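Local coordinates for putative acyl-CoA dehydrogenase (PDB 5JSC), which is a flavoprotein, putatively of the acyl-CoA dehydrogenase family, that binds flavin-adenine dinucleotide and assembles from four copies of its chain, at residues Asp172-Trp177 / Leu228-Phe233; Gly213-Glu218 / His232-Arg237; Arg274-Glu279 / Gln348-Ala353. All coordinates share one frame; numbering follows the deposited sequence. Where two conformers were deposited one is given.

Interaction 1 (Asp172-Trp177 / Leu228-Phe233); sequences DGDKTW and LARLHF. With FAD (flavin-adenine dinucleotide), chain M.
Two antiparallel strands of the beta domain in the middle of the acyl-CoA dehydrogenase fold meet here, Asp172-Trp177 against Leu228-Phe233, with the flavin at one end of the pair. Asp174 and His232 form a non-hydrogen-bonded pair, and between them the side chains supply the polar link that the backbone omits. Asp174 divides its carboxylate: OD1 accepts a hydrogen bond from His232 ND1 at 2.5 Å, nearly straight and met on the syn side, while OD2 uses its anti lone pair for Arg230 NE at 2.8 Å. The latter is a salt bridge that lies in the guanidinium plane, and that plane stands 88° from the carboxylate. Arg230 has CG anti to its backbone N (chi1 -178°), and its chain runs extended; Thr176 OG1 touches Arg230 CB at 3.4 Å. Held through both oxygens, the carboxylate is probably charged. On the other face of the sheet CG of Lys175 rests 4.0 Å from CE1 of Phe233; the chain bends at chi2, and NZ forms a salt bridge with Glu148 and hydrogen bonds to the carbonyls of Leu146 and Phe190. Backbone bonds join Gly173 with Phe233 and Lys175 with Leu231 in both directions; Phe233 N to Gly173 O, 2.7 Å, is among them. A water donates to both Asp172 OD1 and Phe233 O, and Asp172 OD1 also accepts from Gly235 N. At the flavin end, CB of Trp177 lies 3.5 Å from FAD N10; Trp177 and Leu228 both belong to the FAD pocket. Strand 214-219 flanks strand 228-233, strand 186-192 meets Leu231 and Phe233 through Tyr187 and Val189, and Gln363 of the second subunit packs on Trp177.

Interaction 2 (Gly213-Glu218 / His232-Arg237); sequences GLEIAE and HFAGAR
The ring of Phe233 takes a methyl group of Leu214 over one face: CD1 sits 3.8 Å from the ring centroid and 21° off the normal, a CH-pi contact displaced toward the CE2-CZ rim. Leu214 has CG anti to the backbone N (chi1 175°); the two side chains lie side by side and point the same way. Leu160 and Val189 also touch Phe233. The imidazole of His232 has Glu215 at its edge, near the ring plane, with OE2 3.4 Å from CD2; carboxylate and ring are turned 51° apart. Glu215 OE2 thus faces a carbon, and His232 NE2 is 4.4 Å from it, so this is proximity without a hydrogen bond; the carboxylate could still favour positive charge on the imidazole. Ala217 CB closes on His232 CB at 4.0 Å, while Glu215 OE1 rests against the methyl of Ala234.

Leu214, Glu215, Ala217, His232 and Phe233 belong to the beta hairpin of strands 214-219 and 228-233. Glu215 and His232 are a hydrogen-bonded pair, exchanging bonds both ways, with Glu215 N to His232 O at 2.8 Å; Leu214 and Phe233 are the adjoining non-hydrogen-bonded pair. Ala217 and Glu218 then form a classic bulge opposite Arg230. At the other end Ala234 N donates almost straight to Gly213 O at 2.8 Å. Gly213 packs closely on Ala234 and Ala236, at backbone angles that call for glycine. Beyond, the chain turns at Ala234 and Gly235, where Gly235 and Ala236 make a G1 bulge facing Leu171, and Ala236 CB lies 3.8 Å from Gly213 C.

Interaction 3 (Arg274-Glu279 / Gln348-Ala353); sequences RHAMAE and QVIDAA. With EDO (1,2-ethanediol), chain O.
The methyl of Ala276 is the hub, meeting three residues of the facing helix: Ile350 CG1 at 3.7 Å from Ala276 CB, the CB of Ala353 at 3.9 Å and Val349 CG1 at 4.1 Å. Ala353 CB also lies 3.5 Å from Ala276 O, so that methyl rests on the backbone as well as on its counterpart. Val349 turns CG1 anti to its backbone N (chi1 174°), directing that branch to the alanine. With small residues on both sides, the axes of the short segments come within 8.6 Å of each other, at 25° between their N-to-C directions. This is roughly parallel helix packing in the C-terminal helical domain of the acyl-CoA dehydrogenase fold, between helices 250-286 and 332-356. Farther out, Leu371 and Ile375 of helix 367-376 press on Ile350, while Met307 and Ile311 of helix 298-325 pack against Met277, which also meets Leu396 of the third subunit. On the side of helix 332-356 turned away from Ala276, Asp351 forms salt bridges with Arg376 and Arg379 of the second subunit. Arg274 is paired with Glu96, and its NH2 donates at 2.8 Å to O1 of a 1,2-ethanediol, probably from the crystallisation liquor, which also hydrogen-bonds Glu96.

How the interactions relate
Interactions 1 and 2 are two sides of one strand: 228-233 pairs with 172-177 along one edge and with 213-218 along the other, interaction 2 running on into strand 236-239; they share His232 and Phe233. Their centres are about 7 Å apart, and Arg230 joins them further, its O 2.9 Å from Ala217 N and its N 2.9 Å from Glu218 O, both probable hydrogen bonds. The flavin touches interaction 1, whereas in interaction 2 the Phe233 side chain is about 10 Å from FAD. Interaction 3 stands apart among the C-terminal helices, its centre about 35 Å from interaction 1's and about 41 Å from interaction 2's; its Ala353 side chain lies about 11 Å from a different FAD.

Interaction 1 (Asp172-Trp177 / Leu228-Phe233)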
loop_
_atom_site.group_PDB
_atom_site.type_symbol
_atom_site.label_atom_id
_atom_site.label_comp_id
_atom_site.label_asym_id
_atom_site.label_seq_id
_atom_site.Cartn_x
_atom_site.Cartn_y
_atom_site.Cartn_z
ATOM N N ASP C 172 15.350 15.241 40.015
ATOM C CA ASP C 172 14.164 14.554 40.513
ATOM C C ASP C 172 13.235 14.202 39.363
ATOM O O ASP C 172 12.845 15.082 38.586
ATOM C CB ASP C 172 13.406 15.422 41.519
ATOM C CG ASP C 172 14.149 15.580 42.819
ATOM O OD1 ASP C 172 14.092 14.644 43.648
ATOM O OD2 ASP C 172 14.789 16.636 43.009
ATOM N N GLY C 173 12.859 12.933 39.276
ATOM C CA GLY C 173 11.902 12.462 38.296
ATOM C C GLY C 173 12.390 11.177 37.662
ATOM O O GLY C 173 13.287 10.514 38.182
ATOM N N ASP C 174 11.809 10.835 36.514
ATOM C CA ASP C 174 12.037 9.531 35.906
ATOM C C ASP C 174 12.426 9.659 34.443
ATOM O O ASP C 174 11.932 10.536 33.731
ATOM C CB ASP C 174 10.790 8.632 36.013
ATOM C CG ASP C 174 10.638 7.996 37.394
ATOM O OD1 ASP C 174 10.889 8.673 38.400
ATOM O OD2 ASP C 174 10.270 6.811 37.471
ATOM N N LYS C 175 13.314 8.770 34.001
ATOM C CA LYS C 175 13.551 8.492 32.591
ATOM C C LYS C 175 13.181 7.038 32.362
ATOM O O LYS C 175 13.267 6.226 33.284
ATOM C CB LYS C 175 15.022 8.722 32.192
ATOM C CG LYS C 175 15.494 10.165 32.323
ATOM C CD LYS C 175 14.686 11.086 31.423
ATOM C CE LYS C 175 15.373 12.426 31.284
ATOM N NZ LYS C 175 14.562 13.410 30.492
ATOM N N THR C 176 12.759 6.688 31.151
ATOM C CA THR C 176 12.438 5.285 30.937
ATOM C C THR C 176 12.713 4.880 29.491
ATOM O O THR C 176 13.049 5.707 28.634
ATOM C CB THR C 176 10.991 4.973 31.365
ATOM O OG1 THR C 176 10.867 3.561 31.556
ATOM C CG2 THR C 176 9.965 5.453 30.320
ATOM N N TRP C 177 12.590 3.570 29.248
ATOM C CA TRP C 177 13.028 2.920 28.004
ATOM C C TRP C 177 14.515 3.130 27.765
ATOM O O TRP C 177 14.952 3.234 26.618
ATOM C CB TRP C 177 12.251 3.396 26.764
ATOM C CG TRP C 177 10.767 3.566 26.953
ATOM C CD1 TRP C 177 10.062 4.738 26.888
ATOM C CD2 TRP C 177 9.814 2.538 27.237
ATOM N NE1 TRP C 177 8.720 4.499 27.125
ATOM C CE2 TRP C 177 8.550 3.157 27.347
ATOM C CE3 TRP C 177 9.907 1.153 27.420
ATOM C CZ2 TRP C 177 7.391 2.439 27.637
ATOM C CZ3 TRP C 177 8.755 0.439 27.696
ATOM C CH2 TRP C 177 7.514 1.082 27.808
ATOM N N LEU C 228 17.307 -2.750 29.288
ATOM C CA LEU C 228 16.475 -1.554 29.317
ATOM C C LEU C 228 16.020 -1.310 30.745
ATOM O O LEU C 228 15.752 -2.257 31.486
ATOM C CB LEU C 228 15.240 -1.694 28.412
ATOM C CG LEU C 228 15.324 -1.491 26.904
ATOM C CD1 LEU C 228 14.022 -1.954 26.269
ATOM C CD2 LEU C 228 15.568 -0.033 26.602
ATOM N N ALA C 229 15.926 -0.037 31.136
ATOM C CA ALA C 229 15.456 0.230 32.493
ATOM C C ALA C 229 14.684 1.537 32.575
ATOM O O ALA C 229 14.806 2.427 31.723
ATOM C CB ALA C 229 16.608 0.272 33.505
ATOM N N ARG C 230 13.882 1.630 33.635
ATOM C CA ARG C 230 13.335 2.891 34.111
ATOM C C ARG C 230 14.254 3.404 35.208
ATOM O O ARG C 230 14.581 2.667 36.142
ATOM C CB ARG C 230 11.910 2.708 34.639
ATOM C CG ARG C 230 11.228 3.986 35.113
ATOM C CD ARG C 230 9.727 3.730 35.303
ATOM N NE ARG C 230 9.025 4.860 35.898
ATOM C CZ ARG C 230 7.716 5.084 35.780
ATOM N NH1 ARG C 230 6.948 4.262 35.066
ATOM N NH2 ARG C 230 7.167 6.144 36.369
ATOM N N LEU C 231 14.698 4.648 35.072
ATOM C CA LEU C 231 15.567 5.288 36.047
ATOM C C LEU C 231 14.742 6.244 36.884
ATOM O O LEU C 231 14.028 7.083 36.335
ATOM C CB LEU C 231 16.682 6.066 35.356
ATOM C CG LEU C 231 17.493 5.353 34.285
ATOM C CD1 LEU C 231 18.522 6.315 33.734
ATOM C CD2 LEU C 231 18.145 4.117 34.866
ATOM N N HIS C 232 14.852 6.136 38.201
ATOM C CA HIS C 232 14.222 7.092 39.096
ATOM C C HIS C 232 15.300 7.930 39.766
ATOM O O HIS C 232 16.239 7.387 40.356
ATOM C CB HIS C 232 13.366 6.398 40.156
ATOM C CG HIS C 232 12.735 7.354 41.121
ATOM N ND1 HIS C 232 11.765 8.256 40.743
ATOM C CD2 HIS C 232 12.957 7.569 42.439
ATOM C CE1 HIS C 232 11.404 8.977 41.791
ATOM N NE2 HIS C 232 12.113 8.580 42.833
ATOM N N PHE C 233 15.168 9.247 39.669
ATOM C CA PHE C 233 16.110 10.181 40.269
ATOM C C PHE C 233 15.471 10.719 41.538
ATOM O O PHE C 233 14.476 11.449 41.476
ATOM C CB PHE C 233 16.449 11.310 39.300
ATOM C CG PHE C 233 17.209 10.858 38.081
ATOM C CD1 PHE C 233 16.564 10.196 37.048
ATOM C CD2 PHE C 233 18.569 11.103 37.969
ATOM C CE1 PHE C 233 17.259 9.785 35.925
ATOM C CE2 PHE C 233 19.278 10.691 36.851
ATOM C CZ PHE C 233 18.621 10.035 35.825
HETATM P PA FAD M . 4.642 8.675 22.432
HETATM O O1A FAD M . 5.486 9.892 22.503
HETATM O O2A FAD M . 3.450 8.594 23.389
HETATM O O5B FAD M . 4.145 8.514 20.932
HETATM C C5B FAD M . 3.212 7.467 20.603
HETATM C C4B FAD M . 3.085 7.480 19.102
HETATM O O4B FAD M . 2.494 8.728 18.695
HETATM C C3B FAD M . 4.401 7.457 18.337
HETATM O O3B FAD M . 4.982 6.153 18.258
HETATM C C2B FAD M . 3.984 8.024 16.978
HETATM O O2B FAD M . 3.421 6.991 16.168
HETATM C C1B FAD M . 2.884 9.027 17.369
HETATM N N9A FAD M . 3.271 10.432 17.326
HETATM C C8A FAD M . 4.281 11.038 18.028
HETATM N N7A FAD M . 4.343 12.336 17.860
HETATM C C5A FAD M . 3.302 12.606 16.982
HETATM C C6A FAD M . 2.824 13.803 16.418
HETATM N N6A FAD M . 3.370 15.003 16.645
HETATM N N1A FAD M . 1.760 13.729 15.588
HETATM C C2A FAD M . 1.225 12.526 15.336
HETATM N N3A FAD M . 1.590 11.330 15.811
HETATM C C4A FAD M . 2.639 11.441 16.638
HETATM N N1 FAD M . 14.701 6.518 24.833
HETATM C C2 FAD M . 15.820 7.080 25.388
HETATM O O2 FAD M . 15.810 8.222 25.878
HETATM N N3 FAD M . 16.988 6.365 25.420
HETATM C C4 FAD M . 17.167 5.086 24.932
HETATM O O4 FAD M . 18.235 4.502 25.092
HETATM C C4X FAD M . 16.002 4.512 24.324
HETATM N N5 FAD M . 16.074 3.282 23.898
HETATM C C5X FAD M . 14.900 2.661 23.499
HETATM C C6 FAD M . 14.934 1.303 23.192
HETATM C C7 FAD M . 13.770 0.606 22.888
HETATM C C7M FAD M . 13.846 -0.873 22.607
HETATM C C8 FAD M . 12.540 1.292 22.866
HETATM C C8M FAD M . 11.252 0.572 22.546
HETATM C C9 FAD M . 12.507 2.652 23.153
HETATM C C9A FAD M . 13.673 3.340 23.477
HETATM N N10 FAD M . 13.657 4.696 23.871
HETATM C C10 FAD M . 14.801 5.301 24.330
HETATM C "C1'" FAD M . 12.373 5.406 23.933
HETATM C "C2'" FAD M . 11.871 5.870 22.570
HETATM O "O2'" FAD M . 12.676 6.935 22.067
HETATM C "C3'" FAD M . 10.424 6.343 22.703
HETATM O "O3'" FAD M . 9.661 5.177 22.974
HETATM C "C4'" FAD M . 9.881 7.039 21.455
HETATM O "O4'" FAD M . 10.495 8.324 21.332
HETATM C "C5'" FAD M . 8.374 7.182 21.499
HETATM O "O5'" FAD M . 8.031 7.886 22.711
HETATM P P FAD M . 6.827 7.247 23.595
HETATM O O1P FAD M . 7.061 5.798 23.850
HETATM O O2P FAD M . 6.631 8.090 24.818
HETATM O O3P FAD M . 5.541 7.383 22.662
HETATM O O HOH W 1 12.285 12.405 43.068
#

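Interaction 2 (Gly213-Glu218 / His232-Arg237)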
loop_
_atom_site.group_PDB
_atom_site.type_symbol
_atom_site.label_atom_id
_atom_site.label_comp_id
_atom_site.label_asym_id
_atom_site.label_seq_id
_atom_site.Cartn_x
_atom_site.Cartn_y
_atom_site.Cartn_z
ATOM N N GLY C 213 21.112 8.337 44.794
ATOM C CA GLY C 213 19.837 8.851 44.356
ATOM C C GLY C 213 19.446 8.473 42.944
ATOM O O GLY C 213 18.288 8.687 42.564
ATOM N N LEU C 214 20.373 7.947 42.143
ATOM C CA LEU C 214 20.042 7.355 40.851
ATOM C C LEU C 214 19.645 5.904 41.090
ATOM O O LEU C 214 20.486 5.071 41.447
ATOM C CB LEU C 214 21.218 7.460 39.882
ATOM C CG LEU C 214 21.033 6.755 38.532
ATOM C CD1 LEU C 214 19.770 7.227 37.833
ATOM C CD2 LEU C 214 22.252 6.966 37.630
ATOM N N GLU C 215 18.364 5.601 40.915
ATOM C CA GLU C 215 17.823 4.291 41.242
ATOM C C GLU C 215 17.374 3.589 39.971
ATOM O O GLU C 215 16.791 4.211 39.077
ATOM C CB GLU C 215 16.653 4.412 42.230
ATOM C CG GLU C 215 17.012 5.206 43.484
ATOM C CD GLU C 215 15.836 5.440 44.418
ATOM O OE1 GLU C 215 16.068 5.917 45.549
ATOM O OE2 GLU C 215 14.687 5.157 44.027
ATOM N N ILE C 216 17.680 2.298 39.877
ATOM C CA ILE C 216 17.145 1.471 38.799
ATOM C C ILE C 216 15.774 0.997 39.268
ATOM O O ILE C 216 15.659 0.049 40.048
ATOM C CB ILE C 216 18.069 0.302 38.454
ATOM C CG1 ILE C 216 19.509 0.800 38.252
ATOM C CG2 ILE C 216 17.566 -0.405 37.216
ATOM C CD1 ILE C 216 19.675 1.837 37.137
ATOM N N ALA C 217 14.728 1.696 38.829
ATOM C CA ALA C 217 13.397 1.459 39.376
ATOM C C ALA C 217 12.790 0.170 38.848
ATOM O O ALA C 217 12.003 -0.479 39.550
ATOM C CB ALA C 217 12.485 2.643 39.058
ATOM N N GLU C 218 13.144 -0.216 37.628
ATOM C CA GLU C 218 12.493 -1.326 36.956
ATOM C C GLU C 218 13.363 -1.739 35.786
ATOM O O GLU C 218 13.885 -0.878 35.076
ATOM C CB GLU C 218 11.093 -0.907 36.470
ATOM C CG GLU C 218 10.326 -1.934 35.678
ATOM C CD GLU C 218 9.064 -1.349 35.066
ATOM O OE1 GLU C 218 8.760 -0.168 35.343
ATOM O OE2 GLU C 218 8.379 -2.067 34.308
ATOM N N HIS C 232 14.852 6.136 38.201
ATOM C CA HIS C 232 14.222 7.092 39.096
ATOM C C HIS C 232 15.300 7.930 39.766
ATOM O O HIS C 232 16.239 7.387 40.356
ATOM C CB HIS C 232 13.366 6.398 40.156
ATOM C CG HIS C 232 12.735 7.354 41.121
ATOM N ND1 HIS C 232 11.765 8.256 40.743
ATOM C CD2 HIS C 232 12.957 7.569 42.439
ATOM C CE1 HIS C 232 11.404 8.977 41.791
ATOM N NE2 HIS C 232 12.113 8.580 42.833
ATOM N N PHE C 233 15.168 9.247 39.669
ATOM C CA PHE C 233 16.110 10.181 40.269
ATOM C C PHE C 233 15.471 10.719 41.538
ATOM O O PHE C 233 14.476 11.449 41.476
ATOM C CB PHE C 233 16.449 11.310 39.300
ATOM C CG PHE C 233 17.209 10.858 38.081
ATOM C CD1 PHE C 233 16.564 10.196 37.048
ATOM C CD2 PHE C 233 18.569 11.103 37.969
ATOM C CE1 PHE C 233 17.259 9.785 35.925
ATOM C CE2 PHE C 233 19.278 10.691 36.851
ATOM C CZ PHE C 233 18.621 10.035 35.825
ATOM N N ALA C 234 16.038 10.354 42.682
ATOM C CA ALA C 234 15.518 10.732 43.991
ATOM C C ALA C 234 16.510 11.700 44.627
ATOM O O ALA C 234 17.342 11.320 45.450
ATOM C CB ALA C 234 15.292 9.488 44.863
ATOM N N GLY C 235 16.420 12.968 44.235
ATOM C CA GLY C 235 17.346 13.950 44.772
ATOM C C GLY C 235 18.786 13.685 44.392
ATOM O O GLY C 235 19.697 13.968 45.179
ATOM N N ALA C 236 19.014 13.136 43.202
ATOM C CA ALA C 236 20.360 12.779 42.784
ATOM C C ALA C 236 21.171 14.036 42.504
ATOM O O ALA C 236 20.750 14.902 41.733
ATOM C CB ALA C 236 20.303 11.890 41.544
ATOM N N ARG C 237 22.342 14.137 43.126
ATOM C CA ARG C 237 23.155 15.337 43.018
ATOM C C ARG C 237 24.215 15.154 41.946
ATOM O O ARG C 237 24.966 14.172 41.963
ATOM C CB ARG C 237 23.800 15.677 44.359
ATOM C CG ARG C 237 22.795 16.080 45.418
ATOM C CD ARG C 237 23.479 16.482 46.717
ATOM N NE ARG C 237 24.280 17.701 46.593
ATOM C CZ ARG C 237 23.788 18.934 46.713
ATOM N NH1 ARG C 237 22.496 19.112 46.954
ATOM N NH2 ARG C 237 24.585 19.989 46.585
#

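Interaction 3 (Arg274-Glu279 / Gln348-Ala353)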
loop_
_atom_site.group_PDB
_atom_site.type_symbol
_atom_site.label_atom_id
_atom_site.label_comp_id
_atom_site.label_asym_id
_atom_site.label_seq_id
_atom_site.Cartn_x
_atom_site.Cartn_y
_atom_site.Cartn_z
ATOM N N ARG C 274 18.660 -7.245 5.139
ATOM C CA ARG C 274 19.525 -8.088 4.319
ATOM C C ARG C 274 19.565 -9.514 4.843
ATOM O O ARG C 274 19.626 -10.471 4.058
ATOM C CB ARG C 274 20.939 -7.510 4.257
ATOM C CG ARG C 274 21.050 -6.228 3.448
ATOM C CD ARG C 274 22.506 -5.986 3.075
ATOM N NE ARG C 274 22.762 -4.675 2.468
ATOM C CZ ARG C 274 22.574 -4.381 1.183
ATOM N NH1 ARG C 274 22.074 -5.288 0.358
ATOM N NH2 ARG C 274 22.877 -3.167 0.722
ATOM N N HIS C 275 19.544 -9.685 6.168
ATOM C CA HIS C 275 19.479 -11.037 6.717
ATOM C C HIS C 275 18.195 -11.730 6.275
ATOM O O HIS C 275 18.220 -12.882 5.822
ATOM C CB HIS C 275 19.587 -10.976 8.244
ATOM C CG HIS C 275 19.813 -12.305 8.895
ATOM N ND1 HIS C 275 19.982 -12.442 10.257
ATOM C CD2 HIS C 275 19.888 -13.554 8.379
ATOM C CE1 HIS C 275 20.163 -13.720 10.550
ATOM N NE2 HIS C 275 20.119 -14.414 9.428
ATOM N N ALA C 276 17.059 -11.028 6.361
ATOM C CA ALA C 276 15.793 -11.617 5.924
ATOM C C ALA C 276 15.821 -11.951 4.437
ATOM O O ALA C 276 15.277 -12.980 4.013
ATOM C CB ALA C 276 14.637 -10.658 6.235
ATOM N N MET C 277 16.410 -11.067 3.628
ATOM C CA MET C 277 16.527 -11.318 2.192
ATOM C C MET C 277 17.296 -12.603 1.920
ATOM O O MET C 277 16.887 -13.422 1.088
ATOM C CB MET C 277 17.226 -10.133 1.523
ATOM C CG MET C 277 17.405 -10.253 0.013
ATOM S SD MET C 277 15.916 -9.699 -0.845
ATOM C CE MET C 277 15.347 -11.150 -1.666
ATOM N N ALA C 278 18.439 -12.781 2.589
ATOM C CA ALA C 278 19.210 -14.004 2.384
ATOM C C ALA C 278 18.395 -15.234 2.762
ATOM O O ALA C 278 18.392 -16.236 2.035
ATOM C CB ALA C 278 20.515 -13.937 3.184
ATOM N N GLU C 279 17.687 -15.177 3.893
ATOM C CA GLU C 279 16.846 -16.304 4.290
ATOM C C GLU C 279 15.751 -16.562 3.262
ATOM O O GLU C 279 15.457 -17.720 2.928
ATOM C CB GLU C 279 16.223 -16.028 5.661
ATOM C CG GLU C 279 17.220 -15.840 6.779
ATOM C CD GLU C 279 17.852 -17.123 7.241
ATOM O OE1 GLU C 279 17.203 -18.178 7.145
ATOM O OE2 GLU C 279 18.994 -17.067 7.731
ATOM N N GLN C 348 8.683 -4.642 6.239
ATOM C CA GLN C 348 8.025 -5.307 5.118
ATOM C C GLN C 348 8.857 -6.462 4.590
ATOM O O GLN C 348 8.311 -7.516 4.247
ATOM C CB GLN C 348 7.760 -4.300 4.001
ATOM C CG GLN C 348 6.787 -3.215 4.394
ATOM C CD GLN C 348 6.723 -2.118 3.356
ATOM O OE1 GLN C 348 7.651 -1.946 2.557
ATOM N NE2 GLN C 348 5.625 -1.371 3.353
ATOM N N VAL C 349 10.174 -6.262 4.467
ATOM C CA VAL C 349 11.053 -7.316 3.964
ATOM C C VAL C 349 11.021 -8.517 4.896
ATOM O O VAL C 349 10.903 -9.670 4.460
ATOM C CB VAL C 349 12.484 -6.774 3.806
ATOM C CG1 VAL C 349 13.445 -7.901 3.425
ATOM C CG2 VAL C 349 12.490 -5.669 2.754
ATOM N N ILE C 350 11.160 -8.258 6.194
ATOM C CA ILE C 350 11.158 -9.319 7.190
ATOM C C ILE C 350 9.820 -10.041 7.192
ATOM O O ILE C 350 9.764 -11.275 7.239
ATOM C CB ILE C 350 11.509 -8.724 8.566
ATOM C CG1 ILE C 350 12.992 -8.326 8.577
ATOM C CG2 ILE C 350 11.194 -9.701 9.678
ATOM C CD1 ILE C 350 13.353 -7.388 9.722
ATOM N N ASP C 351 8.724 -9.286 7.104
ATOM C CA ASP C 351 7.400 -9.900 7.083
ATOM C C ASP C 351 7.242 -10.825 5.889
ATOM O O ASP C 351 6.651 -11.913 6.009
ATOM C CB ASP C 351 6.332 -8.812 7.059
ATOM C CG ASP C 351 4.947 -9.362 7.167
ATOM O OD1 ASP C 351 4.536 -9.679 8.302
ATOM O OD2 ASP C 351 4.274 -9.466 6.113
ATOM N N ALA C 352 7.762 -10.411 4.731
ATOM C CA ALA C 352 7.702 -11.249 3.539
ATOM C C ALA C 352 8.540 -12.511 3.711
ATOM O O ALA C 352 8.130 -13.593 3.279
ATOM C CB ALA C 352 8.169 -10.456 2.318
ATOM N N ALA C 353 9.717 -12.394 4.341
ATOM C CA ALA C 353 10.546 -13.574 4.573
ATOM C C ALA C 353 9.869 -14.565 5.520
ATOM O O ALA C 353 9.960 -15.786 5.320
ATOM C CB ALA C 353 11.925 -13.158 5.109
HETATM C C1 EDO O . 25.683 -1.016 1.600
HETATM O O1 EDO O . 24.478 -1.404 2.255
HETATM C C2 EDO O . 26.854 -1.805 2.163
HETATM O O2 EDO O . 26.478 -3.173 2.338
#